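Trans-2-enoyl-CoA reductase [NADH] (Treponema denticola ATCC 35405, PDB 4GGO) catalyses the NADH-dependent reduction of the carbon-carbon double bond of trans-2-enoyl-CoA substrates such as crotonyl-CoA, a step of bacterial fatty acid synthesis. Local coordinates at residues 18-26 against 393-401; 160-168 against 199-207. All coordinates share one frame; numbering follows the deposited sequence.

Overall arrangement
From the N terminus, the short strands 11-12 and 15-16 lead into helix 21-38, whose first turn is one half of contact 1. The chain then builds the first four strands of the parallel sheet of the Rossmann-type fold. After strand 141-146 it makes the small hairpin of strands 152-154 and 161-163, passes through strands 173-178 and 185-190, and enters helix 195-205, which returns to the hairpin and closes the short loop of contact 2. The remaining three sheet strands follow. Beyond helix 371-380, the C-terminal tail reaches helix 21-38 near the N terminus, so contact 1 encloses contact 2. The contacts do not touch, their centres lying 33 Å apart.

Contact 1: 18-26 against 393-401; sequences NAHPQGCKK and AEVERFDRI
P21 and V395 reach toward each other, CG of the proline lying 4.0 Å from V395 CG1, and this pair opens a chiefly apolar seam between the start of helix 21-38 and the C-terminal tail. The same P21 CG approaches F398 CD1, while V395 CG1 lies over one face of the F398 ring, offset toward its rim. Y98 and Y92 extend this cluster, touching P21 and F398 respectively.

Mixed polar-apolar contacts flank it. Bent at its second torsion (chi2 73°), the Q22 side chain sends its amide between two tail residues: NE2 sits 3.5 Å from V395 CG2, and OE1 is equally close to CG2 of I401, the last residue. The extended K25 chain crosses I401, with CD 3.8 Å from the same I401 CG2 methyl.

Hydrogen bonds lie mostly within each segment. H20 is the helix N-cap: with CG anti to the backbone N (chi1 -157°), its ring accepts from G23 N at ND1, 3.3 Å away and near the ring plane. A water 2.8 Å from A393 O donates to that carbonyl and makes a weak bond to H20 NE2, linking the segments. In the tail, R397 grips D399 side-on, NE to OD1 at 2.7 Å and NH2 to OD2, and R400 NH1 adds a second salt bridge through OD2.

No direct hydrogen bond joins the two segments, so between them the attachment rests on van der Waals contact and a water whose link to H20 is weak, while R397, D399 and R400 form a salt-bridge network within the tail.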
loop_
_atom_site.group_PDB
_atom_site.type_symbol
_atom_site.label_atom_id
_atom_site.label_comp_id
_atom_site.label_asym_id
_atom_site.label_seq_id
_atom_site.Cartn_x
_atom_site.Cartn_y
_atom_site.Cartn_z
ATOM N N ASN A 18 -18.493 -5.385 -2.467
ATOM C CA ASN A 18 -18.216 -6.505 -3.364
ATOM C C ASN A 18 -16.995 -6.289 -4.258
ATOM O O ASN A 18 -16.272 -5.304 -4.116
ATOM C CB ASN A 18 -19.448 -6.820 -4.214
ATOM C CG ASN A 18 -19.923 -5.627 -5.015
ATOM O OD1 ASN A 18 -19.626 -4.482 -4.679
ATOM N ND2 ASN A 18 -20.671 -5.889 -6.080
ATOM N N ALA A 19 -16.769 -7.223 -5.177
ATOM C CA ALA A 19 -15.627 -7.144 -6.079
ATOM C C ALA A 19 -15.899 -7.870 -7.392
ATOM O O ALA A 19 -16.628 -8.861 -7.424
ATOM C CB ALA A 19 -14.384 -7.708 -5.408
ATOM N N HIS A 20 -15.309 -7.368 -8.471
ATOM C CA HIS A 20 -15.456 -7.983 -9.783
ATOM C C HIS A 20 -14.231 -8.839 -10.087
ATOM O O HIS A 20 -13.124 -8.318 -10.210
ATOM C CB HIS A 20 -15.630 -6.906 -10.855
ATOM C CG HIS A 20 -16.311 -7.392 -12.096
ATOM N ND1 HIS A 20 -15.638 -8.034 -13.113
ATOM C CD2 HIS A 20 -17.606 -7.323 -12.487
ATOM C CE1 HIS A 20 -16.489 -8.342 -14.076
ATOM N NE2 HIS A 20 -17.690 -7.922 -13.720
ATOM N N PRO A 21 -14.427 -10.163 -10.200
ATOM C CA PRO A 21 -13.340 -11.130 -10.396
ATOM C C PRO A 21 -12.478 -10.834 -11.622
ATOM O O PRO A 21 -11.253 -10.808 -11.512
ATOM C CB PRO A 21 -14.083 -12.457 -10.583
ATOM C CG PRO A 21 -15.377 -12.261 -9.870
ATOM C CD PRO A 21 -15.739 -10.825 -10.100
ATOM N N GLN A 22 -13.110 -10.617 -12.770
ATOM C CA GLN A 22 -12.373 -10.361 -14.005
ATOM C C GLN A 22 -11.716 -8.985 -13.980
ATOM O O GLN A 22 -10.623 -8.800 -14.516
ATOM C CB GLN A 22 -13.287 -10.490 -15.227
ATOM C CG GLN A 22 -13.738 -11.911 -15.532
ATOM C CD GLN A 22 -14.764 -12.427 -14.542
ATOM O OE1 GLN A 22 -14.508 -13.381 -13.808
ATOM N NE2 GLN A 22 -15.932 -11.795 -14.516
ATOM N N GLY A 23 -12.392 -8.025 -13.358
ATOM C CA GLY A 23 -11.864 -6.680 -13.227
ATOM C C GLY A 23 -10.597 -6.652 -12.396
ATOM O O GLY A 23 -9.642 -5.949 -12.728
ATOM N N CYS A 24 -10.591 -7.417 -11.309
ATOM C CA CYS A 24 -9.408 -7.536 -10.465
ATOM C C CYS A 24 -8.262 -8.176 -11.240
ATOM O O CYS A 24 -7.110 -7.755 -11.127
ATOM C CB CYS A 24 -9.719 -8.354 -9.210
ATOM S SG CYS A 24 -10.853 -7.549 -8.052
ATOM N N LYS A 25 -8.590 -9.197 -12.027
ATOM C CA LYS A 25 -7.605 -9.887 -12.852
ATOM C C LYS A 25 -6.968 -8.932 -13.857
ATOM O O LYS A 25 -5.746 -8.877 -13.987
ATOM C CB LYS A 25 -8.255 -11.061 -13.588
ATOM C CG LYS A 25 -7.337 -11.757 -14.580
ATOM C CD LYS A 25 -8.053 -12.899 -15.285
ATOM C CE LYS A 25 -7.124 -13.624 -16.250
ATOM N NZ LYS A 25 -7.802 -14.769 -16.920
ATOM N N LYS A 26 -7.810 -8.181 -14.560
ATOM C CA LYS A 26 -7.344 -7.208 -15.543
ATOM C C LYS A 26 -6.473 -6.142 -14.885
ATOM O O LYS A 26 -5.491 -5.683 -15.469
ATOM C CB LYS A 26 -8.536 -6.558 -16.249
ATOM C CG LYS A 26 -8.168 -5.536 -17.315
ATOM C CD LYS A 26 -7.368 -6.162 -18.443
ATOM C CE LYS A 26 -7.356 -5.260 -19.668
ATOM N NZ LYS A 26 -6.904 -3.877 -19.347
ATOM N N ALA A 393 -21.733 -7.916 -18.959
ATOM C CA ALA A 393 -21.681 -9.368 -18.983
ATOM C C ALA A 393 -21.729 -9.872 -17.546
ATOM O O ALA A 393 -21.026 -9.351 -16.679
ATOM C CB ALA A 393 -20.414 -9.843 -19.672
ATOM N N GLU A 394 -22.547 -10.887 -17.293
ATOM C CA GLU A 394 -22.724 -11.387 -15.931
ATOM C C GLU A 394 -21.633 -12.371 -15.513
ATOM O O GLU A 394 -21.091 -13.104 -16.339
ATOM C CB GLU A 394 -24.113 -12.010 -15.749
ATOM C CG GLU A 394 -24.242 -13.449 -16.226
ATOM C CD GLU A 394 -25.648 -13.995 -16.056
ATOM O OE1 GLU A 394 -26.095 -14.765 -16.931
ATOM O OE2 GLU A 394 -26.302 -13.662 -15.046
ATOM N N VAL A 395 -21.315 -12.368 -14.222
ATOM C CA VAL A 395 -20.308 -13.264 -13.670
ATOM C C VAL A 395 -20.937 -14.603 -13.292
ATOM O O VAL A 395 -21.890 -14.656 -12.514
ATOM C CB VAL A 395 -19.623 -12.642 -12.440
ATOM C CG1 VAL A 395 -18.574 -13.587 -11.877
ATOM C CG2 VAL A 395 -18.996 -11.305 -12.809
ATOM N N GLU A 396 -20.398 -15.681 -13.853
ATOM C CA GLU A 396 -20.955 -17.016 -13.663
ATOM C C GLU A 396 -20.772 -17.526 -12.234
ATOM O O GLU A 396 -21.719 -18.014 -11.618
ATOM C CB GLU A 396 -20.339 -17.988 -14.674
ATOM C CG GLU A 396 -20.591 -17.581 -16.121
ATOM C CD GLU A 396 -19.638 -18.243 -17.095
ATOM O OE1 GLU A 396 -19.038 -17.521 -17.919
ATOM O OE2 GLU A 396 -19.491 -19.482 -17.044
ATOM N N ARG A 397 -19.557 -17.406 -11.711
ATOM C CA ARG A 397 -19.283 -17.792 -10.329
ATOM C C ARG A 397 -18.170 -16.945 -9.713
ATOM O O ARG A 397 -17.456 -16.235 -10.423
ATOM C CB ARG A 397 -18.960 -19.287 -10.230
ATOM C CG ARG A 397 -17.840 -19.759 -11.140
ATOM C CD ARG A 397 -17.804 -21.280 -11.191
ATOM N NE ARG A 397 -17.698 -21.867 -9.859
ATOM C CZ ARG A 397 -18.048 -23.115 -9.560
ATOM N NH1 ARG A 397 -18.539 -23.910 -10.500
ATOM N NH2 ARG A 397 -17.917 -23.564 -8.320
ATOM N N PHE A 398 -18.024 -17.023 -8.395
ATOM C CA PHE A 398 -17.137 -16.112 -7.678
ATOM C C PHE A 398 -15.974 -16.796 -6.962
ATOM O O PHE A 398 -15.336 -16.196 -6.098
ATOM C CB PHE A 398 -17.937 -15.282 -6.675
ATOM C CG PHE A 398 -19.020 -14.455 -7.298
ATOM C CD1 PHE A 398 -18.755 -13.174 -7.749
ATOM C CD2 PHE A 398 -20.304 -14.957 -7.434
ATOM C CE1 PHE A 398 -19.749 -12.408 -8.325
ATOM C CE2 PHE A 398 -21.304 -14.195 -8.011
ATOM C CZ PHE A 398 -21.025 -12.919 -8.456
ATOM N N ASP A 399 -15.700 -18.044 -7.319
ATOM C CA ASP A 399 -14.591 -18.771 -6.716
ATOM C C ASP A 399 -13.470 -19.008 -7.720
ATOM O O ASP A 399 -12.633 -19.891 -7.528
ATOM C CB ASP A 399 -15.074 -20.104 -6.138
ATOM C CG ASP A 399 -15.880 -20.911 -7.135
ATOM O OD1 ASP A 399 -16.420 -20.313 -8.090
ATOM O OD2 ASP A 399 -15.975 -22.145 -6.963
ATOM N N ARG A 400 -13.455 -18.209 -8.785
ATOM C CA ARG A 400 -12.482 -18.377 -9.864
ATOM C C ARG A 400 -12.160 -17.076 -10.600
ATOM O O ARG A 400 -12.907 -16.098 -10.513
ATOM C CB ARG A 400 -12.984 -19.417 -10.870
ATOM C CG ARG A 400 -12.560 -20.840 -10.557
ATOM C CD ARG A 400 -13.711 -21.817 -10.708
ATOM N NE ARG A 400 -13.318 -23.167 -10.317
ATOM C CZ ARG A 400 -13.299 -23.606 -9.062
ATOM N NH1 ARG A 400 -13.647 -22.801 -8.069
ATOM N NH2 ARG A 400 -12.927 -24.852 -8.800
ATOM N N ILE A 401 -11.038 -17.080 -11.314
ATOM C CA ILE A 401 -10.664 -15.977 -12.195
ATOM C C ILE A 401 -10.447 -14.669 -11.436
ATOM O O ILE A 401 -9.524 -14.565 -10.627
ATOM C CB ILE A 401 -11.690 -15.800 -13.340
ATOM C CG1 ILE A 401 -11.840 -17.114 -14.115
ATOM C CG2 ILE A 401 -11.270 -14.686 -14.267
ATOM C CD1 ILE A 401 -12.764 -17.047 -15.319
HETATM O O HOH W 1 -20.861 -7.542 -14.554
#

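Contact 2: 160-168 against 199-207; sequences IMHKSVLKP and AATVKVMGG
The aliphatic part of K203 lies over one face of the H162 imidazole, its CG 4.0 Å from the ring centroid and only 8° off the ring normal, a CH-pi contact. A bend at chi2 then carries the lysine chain past the ring, and its ammonium forms salt bridges with D155 and E208. H162 NE2 and K203 NZ remain 5.1 Å apart; the two carboxylates would offset the lysine charge, which may lessen any strain if H162 were protonated.

V204 presents one branch to the H162 backbone: its CG2 lies 3.4 Å from H162 O and packs against H162 CB. A200 sets its methyl CB 3.3 Å from K163 O. These contacts belong to a steep crossing between helix 195-205 and strand 161-163, which pairs with strand 152-154 in a two-stranded antiparallel hairpin; the axes of strand 161-163 and of residues 199-205 of the helix approach to 7.0 Å at 107°.

Beyond the strand, V165 and T201 cross at about a right angle. T201 OG1 lies anti to the carbonyl carbon, where it accepts an almost straight bond from V165 N, 3.0 Å long at 174°, and is also hydrogen-bonded to E197 O one helical turn back. S164 CB rests against V204 CB, while its hydroxyl is engaged by P151 O. M205 brings SD to 4.1 Å from S164 CB and loosely meets L166 CD2; the L166 side chain lies about 6 Å from that of Y244, the inferred proton donor.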
loop_
_atom_site.group_PDB
_atom_site.type_symbol
_atom_site.label_atom_id
_atom_site.label_comp_id
_atom_site.label_asym_id
_atom_site.label_seq_id
_atom_site.Cartn_x
_atom_site.Cartn_y
_atom_site.Cartn_z
ATOM N N ILE A 160 -4.930 -10.164 22.980
ATOM C CA ILE A 160 -5.775 -8.973 23.007
ATOM C C ILE A 160 -5.854 -8.322 21.628
ATOM O O ILE A 160 -4.831 -8.110 20.976
ATOM C CB ILE A 160 -5.238 -7.933 24.015
ATOM C CG1 ILE A 160 -4.929 -8.594 25.361
ATOM C CG2 ILE A 160 -6.231 -6.799 24.188
ATOM C CD1 ILE A 160 -4.105 -7.730 26.305
ATOM N N MET A 161 -7.069 -8.008 21.187
ATOM C CA MET A 161 -7.260 -7.324 19.913
ATOM C C MET A 161 -7.189 -5.815 20.113
ATOM O O MET A 161 -7.776 -5.277 21.051
ATOM C CB MET A 161 -8.602 -7.705 19.284
ATOM C CG MET A 161 -8.721 -7.331 17.808
ATOM S SD MET A 161 -10.345 -7.687 17.107
ATOM C CE MET A 161 -11.359 -6.497 17.982
ATOM N N HIS A 162 -6.467 -5.138 19.226
ATOM C CA HIS A 162 -6.317 -3.690 19.303
ATOM C C HIS A 162 -6.925 -3.016 18.079
ATOM O O HIS A 162 -6.817 -3.526 16.965
ATOM C CB HIS A 162 -4.840 -3.314 19.429
ATOM C CG HIS A 162 -4.184 -3.850 20.663
ATOM N ND1 HIS A 162 -4.382 -3.299 21.909
ATOM C CD2 HIS A 162 -3.333 -4.889 20.841
ATOM C CE1 HIS A 162 -3.680 -3.973 22.803
ATOM N NE2 HIS A 162 -3.034 -4.942 22.181
ATOM N N LYS A 163 -7.565 -1.872 18.294
ATOM C CA LYS A 163 -8.194 -1.124 17.210
ATOM C C LYS A 163 -7.544 0.245 17.031
ATOM O O LYS A 163 -7.399 1.003 17.989
ATOM C CB LYS A 163 -9.695 -0.970 17.471
ATOM C CG LYS A 163 -10.513 -2.194 17.099
ATOM C CD LYS A 163 -11.945 -2.095 17.599
ATOM C CE LYS A 163 -12.135 -2.898 18.879
ATOM N NZ LYS A 163 -13.547 -2.864 19.352
ATOM N N SER A 164 -7.152 0.555 15.800
ATOM C CA SER A 164 -6.525 1.839 15.504
ATOM C C SER A 164 -7.570 2.911 15.216
ATOM O O SER A 164 -8.672 2.611 14.756
ATOM C CB SER A 164 -5.569 1.712 14.315
ATOM O OG SER A 164 -6.272 1.406 13.124
ATOM N N VAL A 165 -7.219 4.161 15.502
ATOM C CA VAL A 165 -8.072 5.294 15.172
ATOM C C VAL A 165 -7.285 6.328 14.370
ATOM O O VAL A 165 -6.054 6.352 14.410
ATOM C CB VAL A 165 -8.651 5.969 16.433
ATOM C CG1 VAL A 165 -9.387 4.950 17.295
ATOM C CG2 VAL A 165 -7.547 6.651 17.228
ATOM N N LEU A 166 -8.000 7.173 13.635
ATOM C CA LEU A 166 -7.375 8.231 12.853
ATOM C C LEU A 166 -7.828 9.581 13.386
ATOM O O LEU A 166 -8.737 10.201 12.832
ATOM C CB LEU A 166 -7.761 8.103 11.380
ATOM C CG LEU A 166 -7.616 6.720 10.743
ATOM C CD1 LEU A 166 -8.033 6.762 9.281
ATOM C CD2 LEU A 166 -6.194 6.204 10.883
ATOM N N LYS A 167 -7.200 10.035 14.467
ATOM C CA LYS A 167 -7.666 11.225 15.173
ATOM C C LYS A 167 -6.513 12.098 15.679
ATOM O O LYS A 167 -5.402 11.607 15.880
ATOM C CB LYS A 167 -8.596 10.815 16.325
ATOM C CG LYS A 167 -9.917 10.207 15.855
ATOM C CD LYS A 167 -10.923 10.013 16.977
ATOM C CE LYS A 167 -10.498 8.934 17.946
ATOM N NZ LYS A 167 -11.660 8.493 18.769
ATOM N N PRO A 168 -6.772 13.402 15.877
ATOM C CA PRO A 168 -5.736 14.310 16.380
ATOM C C PRO A 168 -5.609 14.245 17.899
ATOM O O PRO A 168 -6.310 13.465 18.544
ATOM C CB PRO A 168 -6.267 15.682 15.974
ATOM C CG PRO A 168 -7.744 15.522 16.054
ATOM C CD PRO A 168 -8.024 14.120 15.575
ATOM N N ALA A 199 -2.353 4.483 22.186
ATOM C CA ALA A 199 -1.536 3.293 22.382
ATOM C C ALA A 199 -1.954 2.185 21.423
ATOM O O ALA A 199 -1.110 1.500 20.844
ATOM C CB ALA A 199 -1.631 2.813 23.822
ATOM N N ALA A 200 -3.263 2.021 21.260
ATOM C CA ALA A 200 -3.809 0.997 20.378
ATOM C C ALA A 200 -3.403 1.231 18.926
ATOM O O ALA A 200 -3.087 0.287 18.202
ATOM C CB ALA A 200 -5.325 0.942 20.503
ATOM N N THR A 201 -3.410 2.492 18.506
ATOM C CA THR A 201 -3.033 2.847 17.142
ATOM C C THR A 201 -1.573 2.499 16.870
ATOM O O THR A 201 -1.239 1.969 15.810
ATOM C CB THR A 201 -3.280 4.342 16.860
ATOM O OG1 THR A 201 -4.670 4.637 17.042
ATOM C CG2 THR A 201 -2.878 4.698 15.435
ATOM N N VAL A 202 -0.707 2.789 17.837
ATOM C CA VAL A 202 0.706 2.435 17.736
ATOM C C VAL A 202 0.876 0.918 17.711
ATOM O O VAL A 202 1.715 0.387 16.981
ATOM C CB VAL A 202 1.523 3.034 18.902
ATOM C CG1 VAL A 202 2.967 2.560 18.850
ATOM C CG2 VAL A 202 1.458 4.554 18.870
ATOM N N LYS A 203 0.068 0.226 18.509
ATOM C CA LYS A 203 0.085 -1.233 18.552
ATOM C C LYS A 203 -0.232 -1.831 17.188
ATOM O O LYS A 203 0.337 -2.850 16.798
ATOM C CB LYS A 203 -0.922 -1.747 19.584
ATOM C CG LYS A 203 -0.310 -2.147 20.915
ATOM C CD LYS A 203 0.573 -3.374 20.760
ATOM C CE LYS A 203 1.163 -3.806 22.091
ATOM N NZ LYS A 203 2.060 -4.986 21.943
ATOM N N VAL A 204 -1.140 -1.186 16.463
ATOM C CA VAL A 204 -1.604 -1.700 15.181
ATOM C C VAL A 204 -0.778 -1.184 14.001
ATOM O O VAL A 204 -0.434 -1.944 13.095
ATOM C CB VAL A 204 -3.094 -1.363 14.955
ATOM C CG1 VAL A 204 -3.558 -1.862 13.599
ATOM C CG2 VAL A 204 -3.946 -1.963 16.062
ATOM N N MET A 205 -0.450 0.104 14.019
ATOM C CA MET A 205 0.195 0.738 12.872
ATOM C C MET A 205 1.688 1.022 13.061
ATOM O O MET A 205 2.350 1.511 12.146
ATOM C CB MET A 205 -0.542 2.025 12.495
ATOM C CG MET A 205 -2.014 1.818 12.179
ATOM S SD MET A 205 -2.855 3.357 11.766
ATOM C CE MET A 205 -1.921 3.879 10.329
ATOM N N GLY A 206 2.215 0.714 14.241
ATOM C CA GLY A 206 3.629 0.910 14.511
ATOM C C GLY A 206 4.492 -0.166 13.878
ATOM O O GLY A 206 4.078 -0.821 12.921
ATOM N N GLY A 207 5.688 -0.363 14.420
ATOM C CA GLY A 207 6.632 -1.306 13.844
ATOM C C GLY A 207 6.879 -2.569 14.653
ATOM O O GLY A 207 7.894 -3.238 14.461
#